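Local atomic coordinates of digeranylgeranylglycerophospholipid reductase (Sulfolobus acidocaldarius, PDB entry 4OPC), a protein that uses one bound FAD per subunit to hydrogenate the double bonds of geranylgeranyl chains, giving the saturated phytanyl lipids of archaeal membranes. Residues S416-K419 / I420-Y424; S347-I350 / F351-F354; K357-N360 / D361-N364; K368-I371 / I372-D376; T446-N449 / K450-S453. All blocks are in the same frame, centred on the assembly; numbering follows the deposited sequence. Where two conformers were deposited one is given.

Interaction 1 (S416-K419 / I420-Y424); sequences SMKK and IKELY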
loop_
_atom_site.group_PDB
_atom_site.type_symbol
_atom_site.label_atom_id
_atom_site.label_comp_id
_atom_site.label_asym_id
_atom_site.label_seq_id
_atom_site.Cartn_x
_atom_site.Cartn_y
_atom_site.Cartn_z
ATOM N N SER A 416 8.655 0.762 -21.307
ATOM C CA SER A 416 7.774 1.725 -20.651
ATOM C C SER A 416 8.092 1.837 -19.161
ATOM O O SER A 416 8.050 2.934 -18.592
ATOM C CB SER A 416 6.300 1.352 -20.851
ATOM O OG SER A 416 5.923 1.545 -22.206
ATOM N N MET A 417 8.397 0.707 -18.520
ATOM C CA MET A 417 8.824 0.720 -17.121
ATOM C C MET A 417 10.063 1.574 -16.896
ATOM O O MET A 417 10.097 2.399 -15.982
ATOM C CB MET A 417 9.062 -0.699 -16.601
ATOM C CG MET A 417 7.789 -1.548 -16.523
ATOM S SD MET A 417 8.095 -3.288 -16.168
ATOM C CE MET A 417 8.832 -3.200 -14.540
ATOM N N LYS A 418 11.076 1.374 -17.727
ATOM C CA LYS A 418 12.299 2.154 -17.634
ATOM C C LYS A 418 12.004 3.637 -17.833
ATOM O O LYS A 418 12.514 4.481 -17.100
ATOM C CB LYS A 418 13.309 1.655 -18.675
ATOM C CG LYS A 418 14.621 2.424 -18.715
ATOM C CD LYS A 418 15.616 1.736 -19.645
ATOM C CE LYS A 418 16.863 2.583 -19.857
ATOM N NZ LYS A 418 17.462 3.018 -18.564
ATOM N N LYS A 419 11.150 3.943 -18.807
ATOM C CA LYS A 419 10.792 5.322 -19.114
ATOM C C LYS A 419 10.100 6.020 -17.942
ATOM O O LYS A 419 10.446 7.149 -17.584
ATOM C CB LYS A 419 9.893 5.387 -20.349
ATOM C CG LYS A 419 9.448 6.797 -20.683
ATOM C CD LYS A 419 9.034 6.943 -22.133
ATOM C CE LYS A 419 8.827 8.414 -22.484
ATOM N NZ LYS A 419 8.435 8.607 -23.906
ATOM N N ILE A 420 9.114 5.363 -17.349
ATOM C CA ILE A 420 8.427 5.976 -16.225
ATOM C C ILE A 420 9.356 6.069 -15.006
ATOM O O ILE A 420 9.326 7.063 -14.284
ATOM C CB ILE A 420 7.067 5.297 -15.929
ATOM C CG1 ILE A 420 6.135 6.253 -15.182
ATOM C CG2 ILE A 420 7.254 3.990 -15.176
ATOM C CD1 ILE A 420 4.731 5.703 -14.994
ATOM N N LYS A 421 10.221 5.076 -14.813
ATOM C CA LYS A 421 11.138 5.111 -13.676
ATOM C C LYS A 421 12.049 6.328 -13.785
ATOM O O LYS A 421 12.263 7.042 -12.800
ATOM C CB LYS A 421 11.973 3.835 -13.582
ATOM C CG LYS A 421 12.741 3.704 -12.270
ATOM C CD LYS A 421 12.236 2.538 -11.440
ATOM C CE LYS A 421 13.122 2.286 -10.237
ATOM N NZ LYS A 421 14.495 1.882 -10.636
ATOM N N GLU A 422 12.545 6.575 -14.994
ATOM C CA GLU A 422 13.388 7.735 -15.269
ATOM C C GLU A 422 12.663 9.061 -15.019
ATOM O O GLU A 422 13.260 9.998 -14.496
ATOM C CB GLU A 422 13.938 7.677 -16.695
ATOM C CG GLU A 422 14.944 6.561 -16.907
ATOM C CD GLU A 422 15.403 6.447 -18.348
ATOM O OE1 GLU A 422 14.865 7.179 -19.207
ATOM O OE2 GLU A 422 16.302 5.622 -18.622
ATOM N N LEU A 423 11.391 9.143 -15.401
ATOM C CA LEU A 423 10.607 10.335 -15.111
ATOM C C LEU A 423 10.538 10.560 -13.607
ATOM O O LEU A 423 10.646 11.694 -13.139
ATOM C CB LEU A 423 9.186 10.231 -15.673
ATOM C CG LEU A 423 8.981 10.689 -17.116
ATOM C CD1 LEU A 423 7.568 10.382 -17.560
ATOM C CD2 LEU A 423 9.263 12.179 -17.234
ATOM N N TYR A 424 10.338 9.483 -12.851
ATOM C CA TYR A 424 10.276 9.602 -11.397
ATOM C C TYR A 424 11.622 9.914 -10.757
ATOM O O TYR A 424 11.669 10.629 -9.753
ATOM C CB TYR A 424 9.605 8.374 -10.767
ATOM C CG TYR A 424 8.111 8.494 -10.805
ATOM C CD1 TYR A 424 7.416 8.398 -12.010
ATOM C CD2 TYR A 424 7.390 8.762 -9.648
ATOM C CE1 TYR A 424 6.051 8.527 -12.053
ATOM C CE2 TYR A 424 6.016 8.895 -9.678
ATOM C CZ TYR A 424 5.348 8.775 -10.885
ATOM O OH TYR A 424 3.981 8.916 -10.918
#
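K418 sends its CG away from the backbone N (chi1 178°) and runs on fully extended until a last bend at chi4 of 52° turns the ammonium towards E422, one turn further along. E422 answers with a different first torsion: with chi1 -68° its CG lies beside its own N, and the extended glutamate leans back over the carbonyl of K418, E422 CG coming within 3.2 Å of K418 O. The two chains cross at a slant and close a salt bridge in which K418 NZ meets E422 OE2 at 2.9 Å, nearly along the C-O axis of that oxygen. This is the classic i to i+4 lysine-glutamate pair of an exposed helix surface, here on helix 410-425. Beneath it runs the regular alpha-helical pattern, I420 N to S416 O at 2.9 Å and E422 N to K418 O at 3.0 Å among its bonds. The opposite chemistry suits the inward face of the same helix. M417 is buried against S347, I350 and F351 of helix 332-357, where a long, flexible thioether can follow an uneven surface. I420, beta-branched, packs its CG2 at 3.4 Å from M417 O, which probably helps screen that carbonyl from solvent. K421 has its own partner, a salt bridge to D385, while L423 lies against E440 and V444 of helix 434-452.

Interaction 2 (S347-I350 / F351-F354); sequences SLDI and FRRF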
loop_
_atom_site.group_PDB
_atom_site.type_symbol
_atom_site.label_atom_id
_atom_site.label_comp_id
_atom_site.label_asym_id
_atom_site.label_seq_id
_atom_site.Cartn_x
_atom_site.Cartn_y
_atom_site.Cartn_z
ATOM N N SER A 347 7.003 2.359 -11.836
ATOM C CA SER A 347 7.397 1.290 -12.742
ATOM C C SER A 347 6.450 0.097 -12.621
ATOM O O SER A 347 6.027 -0.498 -13.624
ATOM C CB SER A 347 8.822 0.851 -12.409
ATOM O OG SER A 347 9.256 -0.193 -13.261
ATOM N N LEU A 348 6.119 -0.259 -11.388
ATOM C CA LEU A 348 5.254 -1.407 -11.142
ATOM C C LEU A 348 3.801 -1.141 -11.523
ATOM O O LEU A 348 3.056 -2.082 -11.787
ATOM C CB LEU A 348 5.387 -1.869 -9.695
ATOM C CG LEU A 348 6.762 -2.464 -9.395
ATOM C CD1 LEU A 348 6.841 -2.806 -7.919
ATOM C CD2 LEU A 348 7.057 -3.696 -10.266
ATOM N N ASP A 349 3.401 0.129 -11.578
ATOM C CA ASP A 349 2.060 0.507 -12.036
ATOM C C ASP A 349 1.917 0.075 -13.509
ATOM O O ASP A 349 0.899 -0.489 -13.914
ATOM C CB ASP A 349 1.882 2.026 -11.809
ATOM C CG ASP A 349 0.452 2.530 -11.980
ATOM O OD1 ASP A 349 -0.429 1.803 -12.495
ATOM O OD2 ASP A 349 0.227 3.704 -11.622
ATOM N N ILE A 350 2.959 0.295 -14.306
ATOM C CA ILE A 350 3.007 -0.176 -15.694
ATOM C C ILE A 350 2.967 -1.703 -15.747
ATOM O O ILE A 350 2.173 -2.308 -16.483
ATOM C CB ILE A 350 4.300 0.307 -16.399
ATOM C CG1 ILE A 350 4.274 1.824 -16.599
ATOM C CG2 ILE A 350 4.482 -0.387 -17.731
ATOM C CD1 ILE A 350 3.251 2.303 -17.611
ATOM N N PHE A 351 3.828 -2.345 -14.962
ATOM C CA PHE A 351 3.938 -3.797 -14.993
ATOM C C PHE A 351 2.620 -4.468 -14.594
ATOM O O PHE A 351 2.177 -5.414 -15.257
ATOM C CB PHE A 351 5.125 -4.243 -14.123
ATOM C CG PHE A 351 5.535 -5.676 -14.313
ATOM C CD1 PHE A 351 5.663 -6.231 -15.578
ATOM C CD2 PHE A 351 5.850 -6.457 -13.219
ATOM C CE1 PHE A 351 6.054 -7.554 -15.735
ATOM C CE2 PHE A 351 6.245 -7.776 -13.378
ATOM C CZ PHE A 351 6.357 -8.314 -14.644
ATOM N N ARG A 352 1.970 -3.949 -13.551
ATOM C CA ARG A 352 0.659 -4.440 -13.134
ATOM C C ARG A 352 -0.365 -4.466 -14.273
ATOM O O ARG A 352 -1.133 -5.421 -14.408
ATOM C CB ARG A 352 0.111 -3.577 -11.978
ATOM C CG ARG A 352 -1.420 -3.559 -11.919
ATOM C CD ARG A 352 -1.981 -2.573 -10.929
ATOM N NE ARG A 352 -2.027 -1.188 -11.404
ATOM C CZ ARG A 352 -3.096 -0.627 -11.963
ATOM N NH1 ARG A 352 -4.196 -1.335 -12.129
ATOM N NH2 ARG A 352 -3.086 0.656 -12.301
ATOM N N ARG A 353 -0.408 -3.398 -15.056
ATOM C CA ARG A 353 -1.392 -3.275 -16.127
ATOM C C ARG A 353 -1.208 -4.390 -17.140
ATOM O O ARG A 353 -2.170 -4.981 -17.630
ATOM C CB ARG A 353 -1.258 -1.910 -16.796
ATOM C CG ARG A 353 -1.703 -0.767 -15.908
ATOM C CD ARG A 353 -1.150 0.563 -16.392
ATOM N NE ARG A 353 -1.287 1.549 -15.328
ATOM C CZ ARG A 353 -2.051 2.633 -15.389
ATOM N NH1 ARG A 353 -2.724 2.929 -16.492
ATOM N NH2 ARG A 353 -2.120 3.440 -14.344
ATOM N N PHE A 354 0.046 -4.689 -17.451
ATOM C CA PHE A 354 0.374 -5.812 -18.296
ATOM C C PHE A 354 -0.087 -7.142 -17.681
ATOM O O PHE A 354 -0.782 -7.925 -18.333
ATOM C CB PHE A 354 1.887 -5.797 -18.548
ATOM C CG PHE A 354 2.422 -7.015 -19.247
ATOM C CD1 PHE A 354 2.155 -7.251 -20.593
ATOM C CD2 PHE A 354 3.219 -7.914 -18.557
ATOM C CE1 PHE A 354 2.687 -8.371 -21.230
ATOM C CE2 PHE A 354 3.746 -9.030 -19.187
ATOM C CZ PHE A 354 3.483 -9.256 -20.521
#
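D349 and its neighbours R352 and R353, one turn ahead on the same helix, share a largely buried network centred on a single carboxylate oxygen. D349 OD1 takes three donors. R353 grips it side-on with two nitrogens, NE and NH2, each 3.0 Å from D349 OD1; the oxygen lies in the plane of that guanidinium but is approached from above the carboxylate plane. R352 NH2 supplies the third bond, 2.9 Å to D349 OD1, on the syn side, somewhat out of the carboxylate plane. Its side chain lies alongside D349, pointing the same way, with the two flat groups turned 35° apart. A bend at chi3 (80°) swings this guanidinium back to the acid. The other oxygen, D349 OD2, is satisfied by R274, and the arginines have further partners: R352 NH2 also pairs with D182, and R353 NH1 bonds N449. S347 OG is bonded to G384 O. One buried acid facing several arginines probably stays ionised, and aspartate is short enough to hold its charge close to the helix. The backbone is less even. R352 N to L348 O is a good bond at 2.8 Å, whereas R353 N reaches D349 O only weakly, at 3.4 Å. On the apolar side L348 CD2 meets F351 CD2 at 4.2 Å. R352 also touches the bound phosphatidylglycerol. The whole is a largely buried salt-bridge network on helix 332-357, linking this helix to neighbouring loops and to helix 434-452 at the wall of the lipid-binding pocket.

Interaction 3 (K357-N360 / D361-N364); sequences KLSN and DDIN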
loop_
_atom_site.group_PDB
_atom_site.type_symbol
_atom_site.label_atom_id
_atom_site.label_comp_id
_atom_site.label_asym_id
_atom_site.label_seq_id
_atom_site.Cartn_x
_atom_site.Cartn_y
_atom_site.Cartn_z
ATOM N N LYS A 357 -3.733 -8.063 -17.779
ATOM C CA LYS A 357 -4.310 -8.369 -19.085
ATOM C C LYS A 357 -3.929 -9.756 -19.600
ATOM O O LYS A 357 -4.439 -10.192 -20.640
ATOM C CB LYS A 357 -3.921 -7.319 -20.135
ATOM C CG LYS A 357 -4.531 -5.938 -19.926
ATOM C CD LYS A 357 -5.946 -5.847 -20.454
ATOM C CE LYS A 357 -6.452 -4.413 -20.377
ATOM N NZ LYS A 357 -7.869 -4.293 -20.815
ATOM N N LEU A 358 -3.062 -10.465 -18.881
ATOM C CA LEU A 358 -2.623 -11.789 -19.334
ATOM C C LEU A 358 -3.702 -12.826 -19.070
ATOM O O LEU A 358 -4.448 -12.716 -18.095
ATOM C CB LEU A 358 -1.328 -12.207 -18.637
ATOM C CG LEU A 358 -0.081 -11.372 -18.953
ATOM C CD1 LEU A 358 1.114 -11.894 -18.153
ATOM C CD2 LEU A 358 0.228 -11.361 -20.451
ATOM N N SER A 359 -3.800 -13.820 -19.946
ATOM C CA SER A 359 -4.738 -14.915 -19.729
ATOM C C SER A 359 -4.126 -15.979 -18.833
ATOM O O SER A 359 -2.904 -16.021 -18.649
ATOM C CB SER A 359 -5.123 -15.552 -21.060
ATOM O OG SER A 359 -4.016 -16.244 -21.620
ATOM N N ASN A 360 -4.967 -16.859 -18.297
ATOM C CA ASN A 360 -4.445 -18.003 -17.562
ATOM C C ASN A 360 -3.479 -18.811 -18.422
ATOM O O ASN A 360 -2.453 -19.267 -17.933
ATOM C CB ASN A 360 -5.564 -18.905 -17.027
ATOM C CG ASN A 360 -6.141 -18.400 -15.731
ATOM O OD1 ASN A 360 -5.611 -17.468 -15.126
ATOM N ND2 ASN A 360 -7.225 -19.010 -15.290
ATOM N N ASP A 361 -3.802 -18.993 -19.702
ATOM C CA ASP A 361 -2.917 -19.758 -20.582
ATOM C C ASP A 361 -1.560 -19.073 -20.688
ATOM O O ASP A 361 -0.528 -19.749 -20.698
ATOM C CB ASP A 361 -3.521 -19.942 -21.982
ATOM C CG ASP A 361 -4.663 -20.948 -22.006
ATOM O OD1 ASP A 361 -4.776 -21.774 -21.072
ATOM O OD2 ASP A 361 -5.449 -20.913 -22.975
ATOM N N ASP A 362 -1.564 -17.744 -20.768
ATOM C CA ASP A 362 -0.312 -16.975 -20.828
ATOM C C ASP A 362 0.545 -17.189 -19.585
ATOM O O ASP A 362 1.763 -17.387 -19.684
ATOM C CB ASP A 362 -0.572 -15.476 -20.924
ATOM C CG ASP A 362 -1.177 -15.048 -22.233
ATOM O OD1 ASP A 362 -0.947 -15.707 -23.265
ATOM O OD2 ASP A 362 -1.848 -13.994 -22.225
ATOM N N ILE A 363 -0.087 -17.118 -18.421
ATOM C CA ILE A 363 0.631 -17.244 -17.160
ATOM C C ILE A 363 1.136 -18.674 -16.959
ATOM O O ILE A 363 2.294 -18.884 -16.582
ATOM C CB ILE A 363 -0.244 -16.791 -16.001
ATOM C CG1 ILE A 363 -0.686 -15.345 -16.251
ATOM C CG2 ILE A 363 0.520 -16.913 -14.674
ATOM C CD1 ILE A 363 -1.896 -14.895 -15.436
ATOM N N ASN A 364 0.286 -19.660 -17.237
ATOM C CA ASN A 364 0.718 -21.053 -17.176
ATOM C C ASN A 364 1.931 -21.317 -18.062
ATOM O O ASN A 364 2.884 -21.979 -17.647
ATOM C CB ASN A 364 -0.412 -21.997 -17.595
ATOM C CG ASN A 364 -1.495 -22.106 -16.538
ATOM O OD1 ASN A 364 -1.224 -21.976 -15.340
ATOM N ND2 ASN A 364 -2.720 -22.355 -16.967
#
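S359 and D362 face each other across the first turn of helix 360-368, each side chain turned to the other's backbone. The serine hydroxyl, held between its own N and carbonyl carbon (chi1 69°), folds forward over the helix start, and S359 OG accepts from D362 N at 3.0 Å. The aspartate leans back the opposite way, with D362 OD2 taking the N-H of S359 at 3.0 Å in a nearly straight bond (170°) that arrives from above the carboxylate plane. These reciprocal bonds make a capping box, with S359 as N-cap. L358 crosses D362 at about a right angle, L358 CD2 resting 3.8 Å from D362 OD2, while L358 CB meets I363 CG1 at 4.0 Å on the apolar side. Behind them I363 N bonds S359 O at 3.0 Å, starting the regular helix. D362 OD1 turns to R403 and S405; N360 uses both ends of its amide, on Q209 and D208, and N364 its OD1, on D83 N. Serine and aspartate suit these places because their short polar ends reach backbone N-H groups that lack a preceding helical turn. The negative carboxylate at the helix's N-terminal end probably gains from the helix dipole, and with R403 alongside it would tend to remain ionised.

Interaction 4 (K368-I371 / I372-D376); sequences KKKI and IKEED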
loop_
_atom_site.group_PDB
_atom_site.type_symbol
_atom_site.label_atom_id
_atom_site.label_comp_id
_atom_site.label_asym_id
_atom_site.label_seq_id
_atom_site.Cartn_x
_atom_site.Cartn_y
_atom_site.Cartn_z
ATOM N N LYS A 368 5.680 -22.067 -16.660
ATOM C CA LYS A 368 6.218 -23.392 -16.953
ATOM C C LYS A 368 7.503 -23.321 -17.774
ATOM O O LYS A 368 8.444 -24.090 -17.537
ATOM C CB LYS A 368 5.184 -24.266 -17.666
ATOM C CG LYS A 368 5.728 -25.632 -18.077
ATOM C CD LYS A 368 4.616 -26.600 -18.447
ATOM C CE LYS A 368 3.824 -27.032 -17.220
ATOM N NZ LYS A 368 2.770 -28.020 -17.583
ATOM N N LYS A 369 7.542 -22.399 -18.734
ATOM C CA LYS A 369 8.696 -22.274 -19.622
ATOM C C LYS A 369 9.804 -21.421 -19.016
ATOM O O LYS A 369 10.838 -21.215 -19.666
ATOM C CB LYS A 369 8.286 -21.674 -20.971
ATOM C CG LYS A 369 7.301 -22.505 -21.773
ATOM C CD LYS A 369 7.980 -23.645 -22.511
ATOM C CE LYS A 369 6.979 -24.408 -23.369
ATOM N NZ LYS A 369 7.605 -25.518 -24.139
ATOM N N LYS A 370 9.596 -20.931 -17.798
ATOM C CA LYS A 370 10.580 -20.089 -17.120
ATOM C C LYS A 370 10.929 -18.852 -17.945
ATOM O O LYS A 370 12.106 -18.564 -18.189
ATOM C CB LYS A 370 11.850 -20.885 -16.796
ATOM C CG LYS A 370 11.686 -21.869 -15.653
ATOM C CD LYS A 370 11.239 -21.149 -14.389
ATOM C CE LYS A 370 12.237 -20.081 -13.967
ATOM N NZ LYS A 370 11.672 -19.177 -12.925
ATOM N N ILE A 371 9.894 -18.136 -18.372
ATOM C CA ILE A 371 10.033 -16.922 -19.173
ATOM C C ILE A 371 11.021 -15.944 -18.525
ATOM O O ILE A 371 11.839 -15.319 -19.211
ATOM C CB ILE A 371 8.632 -16.275 -19.424
ATOM C CG1 ILE A 371 8.720 -15.120 -20.418
ATOM C CG2 ILE A 371 7.951 -15.857 -18.114
ATOM C CD1 ILE A 371 7.367 -14.575 -20.832
ATOM N N ILE A 372 10.952 -15.835 -17.201
ATOM C CA ILE A 372 11.962 -15.138 -16.415
ATOM C C ILE A 372 12.298 -16.008 -15.216
ATOM O O ILE A 372 11.571 -16.955 -14.911
ATOM C CB ILE A 372 11.492 -13.745 -15.930
ATOM C CG1 ILE A 372 10.322 -13.866 -14.949
ATOM C CG2 ILE A 372 11.124 -12.853 -17.108
ATOM C CD1 ILE A 372 9.922 -12.537 -14.328
ATOM N N LYS A 373 13.409 -15.710 -14.556
ATOM C CA LYS A 373 13.792 -16.459 -13.371
ATOM C C LYS A 373 13.028 -15.944 -12.152
ATOM O O LYS A 373 12.508 -14.823 -12.161
ATOM C CB LYS A 373 15.297 -16.350 -13.137
ATOM C CG LYS A 373 16.148 -16.892 -14.273
ATOM C CD LYS A 373 17.628 -16.718 -13.964
ATOM C CE LYS A 373 18.500 -17.297 -15.068
ATOM N NZ LYS A 373 19.946 -17.025 -14.826
ATOM N N GLU A 374 12.949 -16.771 -11.114
ATOM C CA GLU A 374 12.360 -16.359 -9.844
ATOM C C GLU A 374 13.048 -15.098 -9.330
ATOM O O GLU A 374 12.391 -14.174 -8.838
ATOM C CB GLU A 374 12.480 -17.490 -8.818
ATOM C CG GLU A 374 11.566 -18.672 -9.104
ATOM C CD GLU A 374 12.151 -19.993 -8.648
ATOM O OE1 GLU A 374 13.351 -20.224 -8.897
ATOM O OE2 GLU A 374 11.415 -20.800 -8.042
ATOM N N GLU A 375 14.371 -15.059 -9.468
ATOM C CA GLU A 375 15.150 -13.906 -9.036
ATOM C C GLU A 375 14.831 -12.657 -9.858
ATOM O O GLU A 375 14.927 -11.543 -9.349
ATOM C CB GLU A 375 16.651 -14.205 -9.072
ATOM C CG GLU A 375 17.128 -14.929 -10.317
ATOM C CD GLU A 375 17.290 -16.424 -10.096
ATOM O OE1 GLU A 375 18.448 -16.899 -10.097
ATOM O OE2 GLU A 375 16.263 -17.121 -9.922
ATOM N N ASP A 376 14.455 -12.843 -11.123
ATOM C CA ASP A 376 14.060 -11.719 -11.970
ATOM C C ASP A 376 12.748 -11.119 -11.484
ATOM O O ASP A 376 12.565 -9.901 -11.491
ATOM C CB ASP A 376 13.903 -12.155 -13.431
ATOM C CG ASP A 376 15.197 -12.663 -14.041
ATOM O OD1 ASP A 376 16.287 -12.183 -13.655
ATOM O OD2 ASP A 376 15.114 -13.545 -14.927
#
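I372 gives its carbonyl to K370: K370 NZ lies 3.0 Å from I372 O, in the carbonyl plane and on a lone pair. Bends at chi2 and chi3 (-58° and -59°) curl the lysine chain round so that its ammonium reaches forward to this oxygen. The isoleucine's own side chain turns to the interior, onto V390 and W88, alongside I371, whose CG2 lies 4.4 Å from I372 CG1; branched apolar chains suit a linker packed between helix 388-397 and strand 87-97. K373 follows at the N-cap position. Its ammonium-bearing chain leads outward, but K373 N is held by D376 OD2 at 2.8 Å, met from above the carboxylate plane. The helix begins at E374, and E374 CG comes 3.9 Å from K370 NZ. The charges are further apart, K370 NZ to E374 OE1 being 4.5 Å, too long for a salt bridge, and E374 OE2 instead accepts from T89 N. W88 adds a cation-pi partner for K370. D376 closes the turn, its carboxylate suited to the amide it receives at the helix start. Behind all this K370 has positive phi (57°) and ends helix 360-368 in a Schellman motif, so the stretch is a helix-to-helix connection, a C-terminal stop and, three residues on, the N-cap of helix 374-383.

Interaction 5 (T446-N449 / K450-S453); sequences TEFN and KSLS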
loop_
_atom_site.group_PDB
_atom_site.type_symbol
_atom_site.label_atom_id
_atom_site.label_comp_id
_atom_site.label_asym_id
_atom_site.label_seq_id
_atom_site.Cartn_x
_atom_site.Cartn_y
_atom_site.Cartn_z
ATOM N N THR A 446 -1.114 6.845 -20.774
ATOM C CA THR A 446 -2.105 6.826 -21.850
ATOM C C THR A 446 -1.608 6.005 -23.038
ATOM O O THR A 446 -2.327 5.143 -23.560
ATOM C CB THR A 446 -2.447 8.251 -22.332
ATOM O OG1 THR A 446 -3.030 8.990 -21.251
ATOM C CG2 THR A 446 -3.432 8.204 -23.496
ATOM N N GLU A 447 -0.379 6.271 -23.465
ATOM C CA GLU A 447 0.207 5.534 -24.582
ATOM C C GLU A 447 0.376 4.059 -24.241
ATOM O O GLU A 447 0.143 3.188 -25.081
ATOM C CB GLU A 447 1.557 6.128 -24.979
ATOM C CG GLU A 447 1.498 7.532 -25.532
ATOM C CD GLU A 447 2.873 8.066 -25.883
ATOM O OE1 GLU A 447 3.691 7.292 -26.429
ATOM O OE2 GLU A 447 3.139 9.256 -25.606
ATOM N N PHE A 448 0.777 3.767 -23.008
ATOM C CA PHE A 448 0.942 2.377 -22.621
ATOM C C PHE A 448 -0.386 1.623 -22.615
ATOM O O PHE A 448 -0.473 0.512 -23.129
ATOM C CB PHE A 448 1.646 2.235 -21.268
ATOM C CG PHE A 448 1.856 0.805 -20.871
ATOM C CD1 PHE A 448 2.804 0.040 -21.525
ATOM C CD2 PHE A 448 1.065 0.208 -19.905
ATOM C CE1 PHE A 448 2.990 -1.288 -21.204
ATOM C CE2 PHE A 448 1.244 -1.122 -19.579
ATOM C CZ PHE A 448 2.203 -1.869 -20.226
ATOM N N ASN A 449 -1.421 2.229 -22.042
ATOM C CA ASN A 449 -2.744 1.610 -22.034
ATOM C C ASN A 449 -3.194 1.255 -23.441
ATOM O O ASN A 449 -3.739 0.180 -23.682
ATOM C CB ASN A 449 -3.787 2.542 -21.410
ATOM C CG ASN A 449 -3.602 2.732 -19.917
ATOM O OD1 ASN A 449 -2.997 1.905 -19.229
ATOM N ND2 ASN A 449 -4.138 3.830 -19.404
ATOM N N LYS A 450 -2.965 2.175 -24.370
ATOM C CA LYS A 450 -3.368 1.980 -25.754
ATOM C C LYS A 450 -2.611 0.808 -26.379
ATOM O O LYS A 450 -3.152 0.071 -27.206
ATOM C CB LYS A 450 -3.147 3.267 -26.559
ATOM C CG LYS A 450 -3.674 3.208 -27.985
ATOM C CD LYS A 450 -3.494 4.534 -28.707
ATOM C CE LYS A 450 -3.946 4.439 -30.161
ATOM N NZ LYS A 450 -3.196 3.383 -30.901
ATOM N N SER A 451 -1.365 0.619 -25.958
ATOM C CA SER A 451 -0.540 -0.450 -26.515
ATOM C C SER A 451 -1.055 -1.841 -26.152
ATOM O O SER A 451 -0.783 -2.804 -26.865
ATOM C CB SER A 451 0.918 -0.301 -26.078
ATOM O OG SER A 451 1.133 -0.896 -24.809
ATOM N N LEU A 452 -1.797 -1.949 -25.053
ATOM C CA LEU A 452 -2.316 -3.244 -24.619
ATOM C C LEU A 452 -3.723 -3.531 -25.128
ATOM O O LEU A 452 -4.191 -4.666 -25.052
ATOM C CB LEU A 452 -2.310 -3.352 -23.096
ATOM C CG LEU A 452 -0.959 -3.238 -22.402
ATOM C CD1 LEU A 452 -1.129 -3.442 -20.900
ATOM C CD2 LEU A 452 0.044 -4.227 -22.968
ATOM N N SER A 453 -4.398 -2.504 -25.636
ATOM C CA SER A 453 -5.784 -2.642 -26.077
ATOM C C SER A 453 -5.904 -3.324 -27.441
ATOM O O SER A 453 -4.996 -3.244 -28.272
ATOM C CB SER A 453 -6.470 -1.276 -26.111
ATOM O OG SER A 453 -5.833 -0.410 -27.034
#
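F448 and L452, one turn apart, form the close-packed side of this last helical stretch. The ring leaves the backbone with CG opposite the backbone N (chi1 -178°) and the leucine crosses it at a slant, laying its CG over one face; L452 CD1 comes to 3.6 Å from F448 CE2. On the same turn S451 folds its hydroxyl back onto the chain, and S451 OG donates to F448 O at 2.7 Å, in the carbonyl plane and on a lone pair. Serine is apt because its short side chain sets the hydroxyl beside the carbonyl three residues back. The phenylalanine suits its place because three helices meet around it: besides helix 434-452 itself, it touches V413 and S416 of helix 410-425 and I350 and R353 of helix 332-357. These are the last residues of the chain, at the C-terminal end of helix 434-452, and the backbone bonds are mixed. K450 N to T446 O, at 3.1 Å, is regular, but L452 N reaches F448 O only weakly at 3.4 Å, while L452 N bonds N449 O at 3.2 Å, from well above the carbonyl plane. The outer side is polar. E447 and K450 are exposed there, whereas N449 is exposed with its amide tied to helix 332-357. At the very end S453 OG and S453 N both reach back to K450 O, the hydroxyl at 2.7 Å.

Along the chain the order is interaction 2, 3, 4, 1 and 5, all within the helical C-terminal part that packs beside the lipid site. Interactions 2, 3 and 4 follow one another through helices 332-357, 360-368 and 374-383, with centres about 15 Å (2 and 3) and about 14 Å (3 and 4) apart. Interactions 1 and 5 sit on consecutive helices, 410-425 and 434-452. Their centres are about 15 Å from each other, and those of interactions 1 and 5 lie about 11 Å and about 12 Å from that of interaction 2, which both touch. Helices 332-357, 410-425 and 434-452 thus pack as a mutually touching trio, and interactions 2, 3 and 4 also approach the bound lipid.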